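Side-chain contacts in nicotinate phosphoribosyltransferase (Saccharomyces cerevisiae, PDB 1VLP), which catalyses the ATP-dependent joining of nicotinate to the phosphoribosyl group of 5-phospho-alpha-D-ribose 1-diphosphate, the first step from nicotinic acid to NAD: residues His321-His324 / Asp325-Leu329; Phe294-Pro297 / Tyr298-Tyr302; Lys346-Thr349 / Tyr350-Ala354. One frame throughout, in Å; residues are numbered along the deposited sequence. Where two conformers were deposited one is given.

Contact 1. Residues His321-His324 / Asp325-Leu329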
# COMPACT_ATOMS: atom_id res chain seq x y z
N HIS A 321 -10.83 -14.26 -19.41
CA HIS A 321 -10.60 -15.50 -20.14
C HIS A 321 -10.14 -16.60 -19.19
O HIS A 321 -10.60 -17.72 -19.27
CB HIS A 321 -9.55 -15.28 -21.24
CG HIS A 321 -9.04 -16.57 -21.86
ND1 HIS A 321 -9.85 -17.38 -22.60
CD2 HIS A 321 -7.83 -17.18 -21.80
CE1 HIS A 321 -9.17 -18.45 -23.00
NE2 HIS A 321 -7.93 -18.34 -22.54
N HIS A 322 -9.24 -16.29 -18.27
CA HIS A 322 -8.79 -17.30 -17.33
C HIS A 322 -9.93 -17.84 -16.50
O HIS A 322 -10.10 -19.04 -16.40
CB HIS A 322 -7.70 -16.80 -16.42
CG HIS A 322 -7.10 -17.89 -15.58
ND1 HIS A 322 -6.20 -18.81 -16.10
CD2 HIS A 322 -7.27 -18.20 -14.28
CE1 HIS A 322 -5.84 -19.63 -15.12
NE2 HIS A 322 -6.46 -19.27 -14.01
N TYR A 323 -10.70 -16.96 -15.89
CA TYR A 323 -11.76 -17.42 -15.00
C TYR A 323 -12.93 -18.13 -15.73
O TYR A 323 -13.39 -19.18 -15.29
CB TYR A 323 -12.30 -16.25 -14.21
CG TYR A 323 -11.57 -15.84 -12.94
CD1 TYR A 323 -11.29 -16.78 -11.94
CD2 TYR A 323 -11.25 -14.50 -12.70
CE1 TYR A 323 -10.68 -16.41 -10.75
CE2 TYR A 323 -10.65 -14.11 -11.54
CZ TYR A 323 -10.37 -15.06 -10.54
OH TYR A 323 -9.77 -14.59 -9.36
N HIS A 324 -13.36 -17.57 -16.85
CA HIS A 324 -14.58 -18.04 -17.48
C HIS A 324 -14.35 -19.18 -18.45
O HIS A 324 -15.11 -20.12 -18.49
CB HIS A 324 -15.22 -16.88 -18.27
CG HIS A 324 -16.55 -17.21 -18.90
ND1 HIS A 324 -17.65 -17.58 -18.16
CD2 HIS A 324 -16.96 -17.17 -20.19
CE1 HIS A 324 -18.68 -17.78 -18.97
NE2 HIS A 324 -18.29 -17.54 -20.21
N ASP A 325 -13.27 -19.09 -19.19
CA ASP A 325 -12.90 -20.09 -20.18
C ASP A 325 -12.03 -21.21 -19.61
O ASP A 325 -12.35 -22.39 -19.83
CB ASP A 325 -12.21 -19.44 -21.39
CG ASP A 325 -13.15 -18.50 -22.20
OD1 ASP A 325 -14.38 -18.65 -22.10
OD2 ASP A 325 -12.62 -17.62 -22.92
N VAL A 326 -10.95 -20.88 -18.90
CA VAL A 326 -10.06 -21.92 -18.41
C VAL A 326 -10.64 -22.60 -17.20
O VAL A 326 -10.66 -23.83 -17.11
CB VAL A 326 -8.65 -21.38 -18.14
CG1 VAL A 326 -7.72 -22.50 -17.67
CG2 VAL A 326 -8.08 -20.72 -19.45
N LEU A 327 -11.10 -21.80 -16.25
CA LEU A 327 -11.65 -22.31 -15.00
C LEU A 327 -13.15 -22.53 -15.03
O LEU A 327 -13.69 -23.05 -14.07
CB LEU A 327 -11.29 -21.37 -13.83
CG LEU A 327 -9.78 -21.15 -13.59
CD1 LEU A 327 -9.59 -20.22 -12.37
CD2 LEU A 327 -9.10 -22.48 -13.39
N LYS A 328 -13.82 -22.15 -16.12
CA LYS A 328 -15.24 -22.46 -16.31
C LYS A 328 -16.12 -21.88 -15.21
O LYS A 328 -17.15 -22.48 -14.86
CB LYS A 328 -15.45 -23.99 -16.46
CG LYS A 328 -15.05 -24.53 -17.80
CD LYS A 328 -13.62 -24.51 -18.04
CE LYS A 328 -13.24 -25.47 -19.16
NZ LYS A 328 -11.90 -25.15 -19.76
N LEU A 329 -15.76 -20.72 -14.68
CA LEU A 329 -16.62 -20.05 -13.70
C LEU A 329 -17.64 -19.19 -14.42
O LEU A 329 -17.33 -18.61 -15.46
CB LEU A 329 -15.82 -19.20 -12.72
CG LEU A 329 -14.72 -19.96 -11.98
CD1 LEU A 329 -13.96 -19.10 -11.04
CD2 LEU A 329 -15.32 -21.16 -11.25
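The His321 ring takes the Asp325 carboxylate at its edge: ND1 donates to Asp325 OD2 at 2.8 Å, with OD2 close to the ring plane and using the lone pair turned away from OD1. Ring and carboxylate planes stand 71° apart, so the groups meet crosswise rather than flat. In one of its two conformers the His324 ring also works through an edge, its ND1 donating a hydrogen bond to Leu329 O at 2.9 Å in the plane of that carbonyl, while Asp325 OD1 comes in obliquely, 3.5 Å from His324 CD2. With CG anti to the backbone N (chi1 -176°), this imidazole swings forward along the chain, where it can meet the backbone that leaves the helix. The two remaining rings meet leucine methyls obliquely: His322 CD2 lies 3.6 Å from Leu327 CD1, and Tyr323 CD1 touches Leu329 CD1, with Leu327 CD1 a little farther off. NE2 of His322 is hydrogen-bonded to Phe294 O. All this belongs to the C-terminal end of helix 312-326, the helix of the beta-alpha-beta unit between strands 304-307 and 335-338. Its last turns widen: Val326 N and Leu327 N bond to carbonyls five residues back, His321 O and His322 O, and His321 O also accepts Asp325 N. Leu329 N then reaches Tyr323 O at 2.9 Å in a nearly straight bond (169°) across six residue steps, made possible where Lys328 leaves helical geometry with positive phi. The Lys328 side chain folds back on the same end, where NZ donates to Asp325 O at 2.8 Å and to Val326 O. An ammonium group here would probably offset the negative end of the helix dipole. Tyr323 packs on Lys334 and Met359, and His324 on Lys331.

Contact 2. Residues Phe294-Pro297 / Tyr298-Tyr302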
# COMPACT_ATOMS: atom_id res chain seq x y z
N PHE A 294 -2.93 -20.95 -10.72
CA PHE A 294 -4.23 -20.40 -10.27
C PHE A 294 -5.42 -21.23 -10.73
O PHE A 294 -6.10 -20.92 -11.75
CB PHE A 294 -4.37 -18.95 -10.74
CG PHE A 294 -5.34 -18.12 -9.93
CD1 PHE A 294 -5.33 -18.13 -8.51
CD2 PHE A 294 -6.17 -17.21 -10.56
CE1 PHE A 294 -6.15 -17.33 -7.75
CE2 PHE A 294 -7.01 -16.39 -9.78
CZ PHE A 294 -6.98 -16.44 -8.38
N ARG A 295 -5.60 -22.34 -10.02
CA ARG A 295 -6.68 -23.28 -10.26
C ARG A 295 -7.11 -23.82 -8.89
O ARG A 295 -6.47 -23.49 -7.87
CB ARG A 295 -6.23 -24.36 -11.22
CG ARG A 295 -5.11 -25.15 -10.76
CD ARG A 295 -4.53 -25.95 -11.94
NE ARG A 295 -3.09 -26.16 -11.80
CZ ARG A 295 -2.33 -26.83 -12.67
NH1 ARG A 295 -2.86 -27.38 -13.77
NH2 ARG A 295 -1.03 -26.95 -12.43
N PRO A 296 -8.21 -24.58 -8.83
CA PRO A 296 -8.74 -25.02 -7.54
C PRO A 296 -7.65 -25.76 -6.75
O PRO A 296 -6.84 -26.46 -7.34
CB PRO A 296 -9.94 -25.88 -7.93
CG PRO A 296 -10.37 -25.36 -9.25
CD PRO A 296 -9.07 -25.06 -9.93
N PRO A 297 -7.59 -25.55 -5.43
CA PRO A 297 -8.49 -24.77 -4.56
C PRO A 297 -8.22 -23.24 -4.52
O PRO A 297 -9.08 -22.46 -4.10
CB PRO A 297 -8.21 -25.38 -3.17
CG PRO A 297 -6.74 -25.74 -3.23
CD PRO A 297 -6.44 -26.13 -4.67
N TYR A 298 -7.03 -22.84 -4.95
CA TYR A 298 -6.57 -21.41 -4.91
C TYR A 298 -7.56 -20.45 -5.54
O TYR A 298 -7.95 -19.44 -4.93
CB TYR A 298 -5.23 -21.32 -5.61
CG TYR A 298 -4.24 -22.23 -4.99
CD1 TYR A 298 -3.71 -21.95 -3.73
CD2 TYR A 298 -3.86 -23.41 -5.61
CE1 TYR A 298 -2.78 -22.83 -3.14
CE2 TYR A 298 -2.97 -24.26 -5.02
CZ TYR A 298 -2.43 -23.97 -3.80
OH TYR A 298 -1.55 -24.88 -3.25
N SER A 299 -7.98 -20.79 -6.77
CA SER A 299 -8.88 -19.92 -7.54
C SER A 299 -10.28 -19.85 -6.95
O SER A 299 -11.02 -18.95 -7.26
CB SER A 299 -8.96 -20.35 -9.02
OG SER A 299 -9.18 -21.72 -9.16
N ASP A 300 -10.65 -20.85 -6.14
CA ASP A 300 -11.89 -20.80 -5.38
C ASP A 300 -11.79 -19.98 -4.07
O ASP A 300 -12.75 -19.26 -3.73
CB ASP A 300 -12.38 -22.22 -5.15
CG ASP A 300 -12.73 -22.91 -6.44
OD1 ASP A 300 -13.27 -22.23 -7.36
OD2 ASP A 300 -12.43 -24.11 -6.53
N ALA A 301 -10.63 -20.04 -3.40
CA ALA A 301 -10.43 -19.36 -2.12
C ALA A 301 -10.35 -17.83 -2.24
O ALA A 301 -11.07 -17.07 -1.56
CB ALA A 301 -9.15 -19.90 -1.44
N TYR A 302 -9.44 -17.37 -3.10
CA TYR A 302 -9.37 -15.94 -3.44
C TYR A 302 -10.65 -15.51 -4.10
O TYR A 302 -11.17 -16.21 -4.92
CB TYR A 302 -8.20 -15.66 -4.38
CG TYR A 302 -6.87 -15.79 -3.68
CD1 TYR A 302 -6.30 -14.72 -3.01
CD2 TYR A 302 -6.19 -16.99 -3.69
CE1 TYR A 302 -5.10 -14.86 -2.33
CE2 TYR A 302 -4.96 -17.13 -3.04
CZ TYR A 302 -4.44 -16.06 -2.36
OH TYR A 302 -3.23 -16.16 -1.70
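Pro297 O is gripped by two backbone N-H groups: Ala301 N donates from 3.0 Å, and Asp300 N adds a weak, more bent bond at the same length. A second carbonyl, Arg295 O, accepts a weak bond from Ser299 N. Ser299 OG, held between its own backbone N and carbonyl carbon (chi1 48°), turns back over the Arg295-Pro296 peptide and lies 3.4 Å from Pro296 CD. One residue on, the Asp300 carboxylate crosses the same proline, bringing OD2 to 3.4 Å from Pro296 CB. The peptide bond before Pro297 is cis, and this Pro-Pro kink leads straight into the short helix 298-301, in the segment that comes after helix 287-291 and ahead of parallel strand 304-307. Phe294, whose CG is anti to the backbone N (chi1 -158°), packs against the start of the helix. That torsion turns a ring face to Ser299, whose CA makes a CH-pi contact, 4.1 Å from the centroid. At the ring edge Phe294 CE1 meets Tyr302 CD2 at 4.1 Å. Phe290 also meets the Phe294 ring, with the planes at about 55°. Tyr298 runs alongside Pro297, pointing the same way; Pro297 CD comes to 3.9 Å from Tyr298 CD2, Pro297 CG lies over one face of the phenol ring, and Arg295 O approaches its edge. The far end of Tyr298 reaches helix 260-272, where OH is hydrogen-bonded to Asp266 and Lys262 while the ring packs on Met265 and Ile269. Tyr302 rests on Met265 and Trp268 of that helix, and its side chain is about 7 Å from that of Thr241, a probable nicotinate-binding residue.

Contact 3. Residues Lys346-Thr349 / Tyr350-Ala354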
# COMPACT_ATOMS: atom_id res chain seq x y z
N LYS A 346 -10.75 7.39 -14.73
CA LYS A 346 -10.17 6.03 -14.95
C LYS A 346 -11.01 4.93 -14.28
O LYS A 346 -11.35 3.94 -14.93
CB LYS A 346 -8.74 5.93 -14.46
CG LYS A 346 -7.69 6.64 -15.33
CD LYS A 346 -6.40 6.58 -14.56
CE LYS A 346 -5.21 7.12 -15.29
NZ LYS A 346 -4.00 6.86 -14.44
N ALA A 347 -11.40 5.13 -13.03
CA ALA A 347 -12.27 4.17 -12.33
C ALA A 347 -13.54 3.88 -13.15
O ALA A 347 -13.93 2.73 -13.40
CB ALA A 347 -12.64 4.68 -10.95
N ILE A 348 -14.18 4.94 -13.64
CA ILE A 348 -15.37 4.75 -14.48
C ILE A 348 -15.11 3.95 -15.77
O ILE A 348 -15.82 2.98 -16.10
CB ILE A 348 -16.04 6.12 -14.75
CG1 ILE A 348 -16.59 6.68 -13.46
CG2 ILE A 348 -17.20 6.02 -15.73
CD1 ILE A 348 -17.02 8.13 -13.55
N THR A 349 -14.08 4.35 -16.49
CA THR A 349 -13.65 3.61 -17.67
C THR A 349 -13.38 2.13 -17.41
O THR A 349 -13.79 1.27 -18.21
CB THR A 349 -12.38 4.23 -18.24
OG1 THR A 349 -12.65 5.59 -18.57
CG2 THR A 349 -11.94 3.47 -19.49
N TYR A 350 -12.63 1.85 -16.36
CA TYR A 350 -12.29 0.47 -16.00
C TYR A 350 -13.52 -0.31 -15.50
O TYR A 350 -13.66 -1.54 -15.77
CB TYR A 350 -11.13 0.43 -14.97
CG TYR A 350 -9.87 1.13 -15.43
CD1 TYR A 350 -9.62 1.35 -16.79
CD2 TYR A 350 -8.92 1.52 -14.50
CE1 TYR A 350 -8.46 2.02 -17.21
CE2 TYR A 350 -7.77 2.20 -14.90
CZ TYR A 350 -7.56 2.43 -16.26
OH TYR A 350 -6.41 3.05 -16.68
N SER A 351 -14.44 0.38 -14.84
CA SER A 351 -15.67 -0.27 -14.44
C SER A 351 -16.48 -0.79 -15.66
O SER A 351 -17.05 -1.85 -15.63
CB SER A 351 -16.53 0.67 -13.59
OG SER A 351 -17.21 1.63 -14.38
N HIS A 352 -16.46 -0.01 -16.73
CA HIS A 352 -17.07 -0.43 -18.01
C HIS A 352 -16.40 -1.65 -18.61
O HIS A 352 -17.08 -2.60 -19.07
CB HIS A 352 -17.02 0.72 -18.99
CG HIS A 352 -17.89 1.87 -18.58
ND1 HIS A 352 -17.78 3.14 -19.12
CD2 HIS A 352 -18.88 1.94 -17.65
CE1 HIS A 352 -18.68 3.93 -18.55
NE2 HIS A 352 -19.35 3.23 -17.65
N ALA A 353 -15.09 -1.62 -18.66
CA ALA A 353 -14.31 -2.77 -19.19
C ALA A 353 -14.57 -4.04 -18.37
O ALA A 353 -14.78 -5.11 -18.93
CB ALA A 353 -12.79 -2.44 -19.23
N ALA A 354 -14.63 -3.90 -17.04
CA ALA A 354 -14.94 -5.05 -16.17
C ALA A 354 -16.31 -5.65 -16.53
O ALA A 354 -16.42 -6.85 -16.75
CB ALA A 354 -14.92 -4.64 -14.76
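Lys346 and Tyr350 lie side by side one helical turn apart and point the same way. The lysine chain runs extended beyond CG, its CB 3.9 Å from Tyr350 CE2 and its CG and CD beside the phenol oxygen, before NZ reaches Ser341 O. Tyr350 CG is anti to its carbonyl carbon (chi1 -57°), which folds the ring back over the preceding turn, so that Lys346 O sits above one face, 3.2 Å from the plane and nearer the rim. The same oxygen accepts Tyr350 N at 2.8 Å. Farther along, Ile348 O lies over the centre of the His352 ring, and Ile348 CG2 touches its CE1 at 3.8 Å. This carbonyl accepts His352 N and, in one of two serine conformers, Ser351 OG, whose chi1 of 78° bends the hydroxyl back to Ile348 O at 2.6 Å. An alanine at Tyr350 is likely to leave the lysine methylenes and the face of the Lys346 carbonyl without their flat neighbour. Helix 344-356 packs through Ala347, Tyr350 and Ser351 on Phe363 of strand 360-365, through Tyr350 and Ala353 on helix 312-326, and through Ala347 and Ile348 on helix 168-181.

In the fold
Along the chain contact 2 comes first, then contact 1, then contact 3, all within the part of the enzyme built round the parallel sheet. Contacts 1 and 2 have centres 12 Å apart and touch: the hydrogen bond from His322 to Phe294 O ties them, and Leu327 CD1 packs on Ser299 CB, so the end of helix 312-326 rests on the segment that leads into strand 304-307. Contact 3 stands apart, its centre 21 Å from contact 1 and 25 Å from contact 2, on the next helix, 344-356. The two helices occupy successive beta-alpha-beta units that share strand 335-338 of the parallel sheet, whose strand 304-307 carries Arg306, a probable nicotinate-binding residue.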